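Local coordinates for multicopper oxidase (Arthrobacter sp. FB24, PDB 3GDC), which probably oxidises phenolic substrates as a two-domain laccase, coupling electron transfer through its copper centres to the reduction of dioxygen to water, at residues A123-Y131 with Y231-P239. Numbering follows the deposited sequence.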
ATOM      1  N   ALA A 123      -4.591 -19.722  20.742  1.00 19.70           N
ATOM      2  CA  ALA A 123      -4.137 -19.504  19.363  1.00 19.42           C
ATOM      3  C   ALA A 123      -5.340 -19.079  18.517  1.00 19.54           C
ATOM      4  O   ALA A 123      -6.065 -19.917  17.969  1.00 19.51           O
ATOM      5  CB  ALA A 123      -3.475 -20.765  18.801  1.00 19.41           C
ATOM      6  N   THR A 124      -5.573 -17.769  18.458  1.00 19.53           N
ATOM      7  CA  THR A 124      -6.716 -17.211  17.735  1.00 20.33           C
ATOM      8  C   THR A 124      -6.401 -15.797  17.251  1.00 19.60           C
ATOM      9  O   THR A 124      -5.662 -15.079  17.923  1.00 19.90           O
ATOM     10  CB  THR A 124      -7.968 -17.069  18.634  1.00 21.03           C
ATOM     11  OG1 THR A 124      -7.908 -17.993  19.722  1.00 25.89           O
ATOM     12  CG2 THR A 124      -9.217 -17.309  17.817  1.00 19.43           C
ATOM     13  N   PRO A 125      -6.942 -15.394  16.083  1.00 19.12           N
ATOM     14  CA  PRO A 125      -7.636 -16.207  15.086  1.00 18.83           C
ATOM     15  C   PRO A 125      -6.617 -16.996  14.289  1.00 18.51           C
ATOM     16  O   PRO A 125      -5.414 -16.736  14.412  1.00 18.50           O
ATOM     17  CB  PRO A 125      -8.309 -15.157  14.191  1.00 18.89           C
ATOM     18  CG  PRO A 125      -7.370 -13.987  14.263  1.00 19.11           C
ATOM     19  CD  PRO A 125      -6.896 -13.974  15.687  1.00 19.04           C
ATOM     20  N   PHE A 126      -7.071 -17.954  13.493  1.00 18.17           N
ATOM     21  CA  PHE A 126      -6.148 -18.594  12.572  1.00 17.80           C
ATOM     22  C   PHE A 126      -5.602 -17.557  11.591  1.00 17.31           C
ATOM     23  O   PHE A 126      -6.270 -16.562  11.275  1.00 17.46           O
ATOM     24  CB  PHE A 126      -6.750 -19.830  11.888  1.00 18.55           C
ATOM     25  CG  PHE A 126      -7.662 -19.547  10.716  1.00 19.56           C
ATOM     26  CD1 PHE A 126      -7.139 -19.258   9.452  1.00 20.60           C
ATOM     27  CD2 PHE A 126      -9.046 -19.647  10.856  1.00 19.72           C
ATOM     28  CE1 PHE A 126      -7.986 -19.038   8.360  1.00 20.16           C
ATOM     29  CE2 PHE A 126      -9.903 -19.422   9.764  1.00 20.04           C
ATOM     30  CZ  PHE A 126      -9.369 -19.123   8.521  1.00 19.33           C
ATOM     31  N   GLY A 127      -4.367 -17.775  11.175  1.00 17.14           N
ATOM     32  CA  GLY A 127      -3.721 -16.883  10.227  1.00 17.05           C
ATOM     33  C   GLY A 127      -2.231 -16.809  10.426  1.00 16.92           C
ATOM     34  O   GLY A 127      -1.635 -17.593  11.167  1.00 16.86           O
ATOM     35  N   THR A 128      -1.626 -15.861   9.724  1.00 16.44           N
ATOM     36  CA  THR A 128      -0.188 -15.646   9.776  1.00 15.87           C
ATOM     37  C   THR A 128       0.033 -14.364  10.546  1.00 15.14           C
ATOM     38  O   THR A 128      -0.425 -13.290  10.130  1.00 14.42           O
ATOM     39  CB  THR A 128       0.367 -15.560   8.345  1.00 16.35           C
ATOM     40  OG1 THR A 128       0.149 -16.817   7.695  1.00 18.09           O
ATOM     41  CG2 THR A 128       1.841 -15.205   8.326  1.00 15.92           C
ATOM     42  N   HIS A 129       0.710 -14.485  11.690  1.00 13.89           N
ATOM     43  CA  HIS A 129       0.880 -13.369  12.603  1.00 14.07           C
ATOM     44  C   HIS A 129       2.363 -13.184  12.937  1.00 13.81           C
ATOM     45  O   HIS A 129       3.240 -13.750  12.269  1.00 13.85           O
ATOM     46  CB  HIS A 129       0.030 -13.578  13.873  1.00 14.74           C
ATOM     47  CG  HIS A 129      -1.387 -13.987  13.597  1.00 15.64           C
ATOM     48  ND1 HIS A 129      -2.278 -13.181  12.915  1.00 14.87           N
ATOM     49  CD2 HIS A 129      -2.071 -15.114  13.923  1.00 16.40           C
ATOM     50  CE1 HIS A 129      -3.444 -13.799  12.824  1.00 16.53           C
ATOM     51  NE2 HIS A 129      -3.344 -14.974  13.427  1.00 16.13           N
ATOM     52  N   LEU A 130       2.633 -12.380  13.959  1.00 13.59           N
ATOM     53  CA  LEU A 130       3.988 -12.028  14.349  1.00 13.75           C
ATOM     54  C   LEU A 130       3.985 -11.562  15.794  1.00 13.61           C
ATOM     55  O   LEU A 130       2.917 -11.365  16.397  1.00 14.19           O
ATOM     56  CB  LEU A 130       4.566 -10.936  13.423  1.00 13.71           C
ATOM     57  CG  LEU A 130       3.953  -9.522  13.431  1.00 13.90           C
ATOM     58  CD1 LEU A 130       5.034  -8.457  13.062  1.00 15.70           C
ATOM     59  CD2 LEU A 130       2.765  -9.394  12.522  1.00 16.79           C
ATOM     60  N   TYR A 131       5.179 -11.416  16.351  1.00 12.99           N
ATOM     61  CA  TYR A 131       5.364 -10.859  17.680  1.00 13.11           C
ATOM     62  C   TYR A 131       6.610  -9.978  17.642  1.00 13.51           C
ATOM     63  O   TYR A 131       7.500 -10.164  16.783  1.00 13.38           O
ATOM     64  CB  TYR A 131       5.480 -11.975  18.743  1.00 13.41           C
ATOM     65  CG  TYR A 131       6.682 -12.882  18.568  1.00 13.20           C
ATOM     66  CD1 TYR A 131       7.909 -12.569  19.168  1.00 14.78           C
ATOM     67  CD2 TYR A 131       6.601 -14.034  17.781  1.00 12.79           C
ATOM     68  CE1 TYR A 131       9.031 -13.395  19.003  1.00 13.92           C
ATOM     69  CE2 TYR A 131       7.726 -14.869  17.592  1.00 11.36           C
ATOM     70  CZ  TYR A 131       8.929 -14.536  18.214  1.00 14.66           C
ATOM     71  OH  TYR A 131      10.033 -15.326  18.043  1.00 13.47           O
ATOM     72  N   TYR A 231      -3.011 -14.323   0.269  1.00 14.19           N
ATOM     73  CA  TYR A 231      -4.013 -14.327   1.327  1.00 15.20           C
ATOM     74  C   TYR A 231      -3.560 -13.390   2.433  1.00 14.43           C
ATOM     75  O   TYR A 231      -2.741 -13.790   3.260  1.00 14.74           O
ATOM     76  CB  TYR A 231      -4.170 -15.728   1.931  1.00 15.99           C
ATOM     77  CG  TYR A 231      -4.527 -16.827   0.968  1.00 16.21           C
ATOM     78  CD1 TYR A 231      -5.813 -17.360   0.953  1.00 18.21           C
ATOM     79  CD2 TYR A 231      -3.576 -17.368   0.107  1.00 16.01           C
ATOM     80  CE1 TYR A 231      -6.146 -18.375   0.087  1.00 18.43           C
ATOM     81  CE2 TYR A 231      -3.900 -18.403  -0.773  1.00 17.74           C
ATOM     82  CZ  TYR A 231      -5.185 -18.893  -0.774  1.00 18.84           C
ATOM     83  OH  TYR A 231      -5.526 -19.910  -1.621  1.00 19.27           O
ATOM     84  N   PRO A 232      -4.064 -12.140   2.437  1.00 14.88           N
ATOM     85  CA  PRO A 232      -3.642 -11.128   3.409  1.00 14.78           C
ATOM     86  C   PRO A 232      -3.890 -11.613   4.833  1.00 14.92           C
ATOM     87  O   PRO A 232      -4.994 -12.060   5.141  1.00 14.70           O
ATOM     88  CB  PRO A 232      -4.539  -9.920   3.103  1.00 16.02           C
ATOM     89  CG  PRO A 232      -5.150 -10.177   1.794  1.00 15.80           C
ATOM     90  CD  PRO A 232      -5.043 -11.624   1.460  1.00 15.16           C
ATOM     91  N   THR A 233      -2.854 -11.536   5.670  1.00 14.35           N
ATOM     92  CA  THR A 233      -2.877 -11.989   7.070  1.00 15.10           C
ATOM     93  C   THR A 233      -3.154 -13.503   7.230  1.00 14.47           C
ATOM     94  O   THR A 233      -3.217 -14.003   8.360  1.00 14.75           O
ATOM     95  CB  THR A 233      -3.853 -11.128   7.946  1.00 15.08           C
ATOM     96  OG1 THR A 233      -3.837  -9.764   7.484  1.00 16.51           O
ATOM     97  CG2 THR A 233      -3.434 -11.155   9.435  1.00 15.02           C
ATOM     98  N   GLY A 234      -3.333 -14.216   6.114  1.00 14.79           N
ATOM     99  CA  GLY A 234      -3.671 -15.638   6.125  1.00 15.51           C
ATOM    100  C   GLY A 234      -4.968 -16.010   6.848  1.00 16.01           C
ATOM    101  O   GLY A 234      -5.185 -17.179   7.183  1.00 15.82           O
ATOM    102  N   THR A 235      -5.839 -15.025   7.049  1.00 16.94           N
ATOM    103  CA  THR A 235      -7.047 -15.191   7.858  1.00 18.24           C
ATOM    104  C   THR A 235      -8.266 -15.699   7.077  1.00 19.84           C
ATOM    105  O   THR A 235      -9.292 -16.051   7.676  1.00 19.67           O
ATOM    106  CB  THR A 235      -7.436 -13.871   8.544  1.00 18.57           C
ATOM    107  OG1 THR A 235      -7.489 -12.826   7.562  1.00 18.49           O
ATOM    108  CG2 THR A 235      -6.446 -13.516   9.636  1.00 18.02           C
ATOM    109  N   MET A 236      -8.167 -15.724   5.750  1.00 20.56           N
ATOM    110  CA  MET A 236      -9.265 -16.211   4.922  1.00 23.55           C
ATOM    111  C   MET A 236      -8.816 -17.379   4.073  1.00 23.07           C
ATOM    112  O   MET A 236      -7.633 -17.498   3.738  1.00 23.43           O
ATOM    113  CB  MET A 236      -9.837 -15.099   4.038  1.00 23.22           C
ATOM    114  CG  MET A 236     -10.535 -14.004   4.812  1.00 24.83           C
ATOM    115  SD  MET A 236     -11.388 -12.835   3.742  1.00 29.70           S
ATOM    116  CE  MET A 236     -11.763 -11.558   4.927  1.00 27.04           C
ATOM    117  N   LEU A 237      -9.767 -18.233   3.712  1.00 22.99           N
ATOM    118  CA  LEU A 237      -9.469 -19.442   2.946  1.00 23.24           C
ATOM    119  C   LEU A 237      -9.529 -19.210   1.443  1.00 23.08           C
ATOM    120  O   LEU A 237      -9.172 -20.087   0.663  1.00 23.76           O
ATOM    121  CB  LEU A 237     -10.414 -20.575   3.352  1.00 23.45           C
ATOM    122  CG  LEU A 237     -10.306 -21.095   4.789  1.00 23.81           C
ATOM    123  CD1 LEU A 237     -11.295 -22.236   4.992  1.00 24.77           C
ATOM    124  CD2 LEU A 237      -8.887 -21.532   5.166  1.00 24.64           C
ATOM    125  N   THR A 238      -9.982 -18.023   1.055  1.00 23.21           N
ATOM    126  CA  THR A 238     -10.038 -17.612  -0.349  1.00 23.16           C
ATOM    127  C   THR A 238      -9.075 -16.442  -0.579  1.00 22.34           C
ATOM    128  O   THR A 238      -9.073 -15.482   0.201  1.00 21.75           O
ATOM    129  CB  THR A 238     -11.468 -17.204  -0.757  1.00 23.62           C
ATOM    130  OG1 THR A 238     -11.846 -16.009  -0.064  1.00 27.02           O
ATOM    131  CG2 THR A 238     -12.450 -18.303  -0.380  1.00 22.37           C
ATOM    132  N   PRO A 239      -8.249 -16.521  -1.648  1.00 22.00           N
ATOM    133  CA  PRO A 239      -7.238 -15.486  -1.871  1.00 21.73           C
ATOM    134  C   PRO A 239      -7.797 -14.148  -2.359  1.00 21.79           C
ATOM    135  O   PRO A 239      -8.865 -14.087  -2.990  1.00 21.95           O
ATOM    136  CB  PRO A 239      -6.296 -16.122  -2.905  1.00 21.36           C
ATOM    137  CG  PRO A 239      -7.132 -17.094  -3.641  1.00 22.14           C
ATOM    138  CD  PRO A 239      -8.199 -17.579  -2.677  1.00 21.62           C
TER
HETATM  139  O   HOH W   1      -8.925 -16.076  10.612  1.00 18.34           O
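The two cupredoxin-like domains of this multicopper oxidase meet here, where the start of strand 127-132, which ends at the copper ligand His132, just before Cys133, meets the overlapping type II and type I' turns at the end of strand 228-232. Gly127 and Gly234 mark the closest backbone approach, their CA atoms 4.3 Å apart. One direct hydrogen bond links the two segments: Thr128 N donates to Thr233 O at 2.8 Å, nearly straight at the hydrogen (169°) although the donor stands above the carbonyl plane. Beside it Gly127 CA makes a CA-H...O contact with Gly234 O (3.4 Å), and a beta carbon on Gly127 would run into Thr233 O and Thr235 CG2. The ring of Phe126 reaches the other domain because CG is tucked between the backbone N and the carbonyl carbon (chi1 80°). Its CZ comes to 3.2 Å from Thr235 O, while CE1 meets CD2 of Leu237 at the outer margin of the contact. With an alanine here, the Gly234 and Thr235 carbonyls would probably lose the ring that lies against them, and Leu237 an apolar neighbour. Deeper in, the methyl CG2 of Thr233 packs against Thr128 O and approaches His129 ND1, the two side chains crossing at about a right angle. Arg253 binds both Thr128 O and His129 ND1, and the other ring nitrogen, NE2, donates to Pro125 O (2.9 Å), so both ends of the imidazole are held. Thr233 OG1 pairs with the hydroxyl of Thr243, and Thr235 OG1 with the backbone carbonyl of Tyr242, both of the second subunit, bringing the domain junction into the subunit interface. A water over the centre of the Phe126 ring donates to Phe126 O at 2.8 Å and to Thr235 O at 3.0 Å.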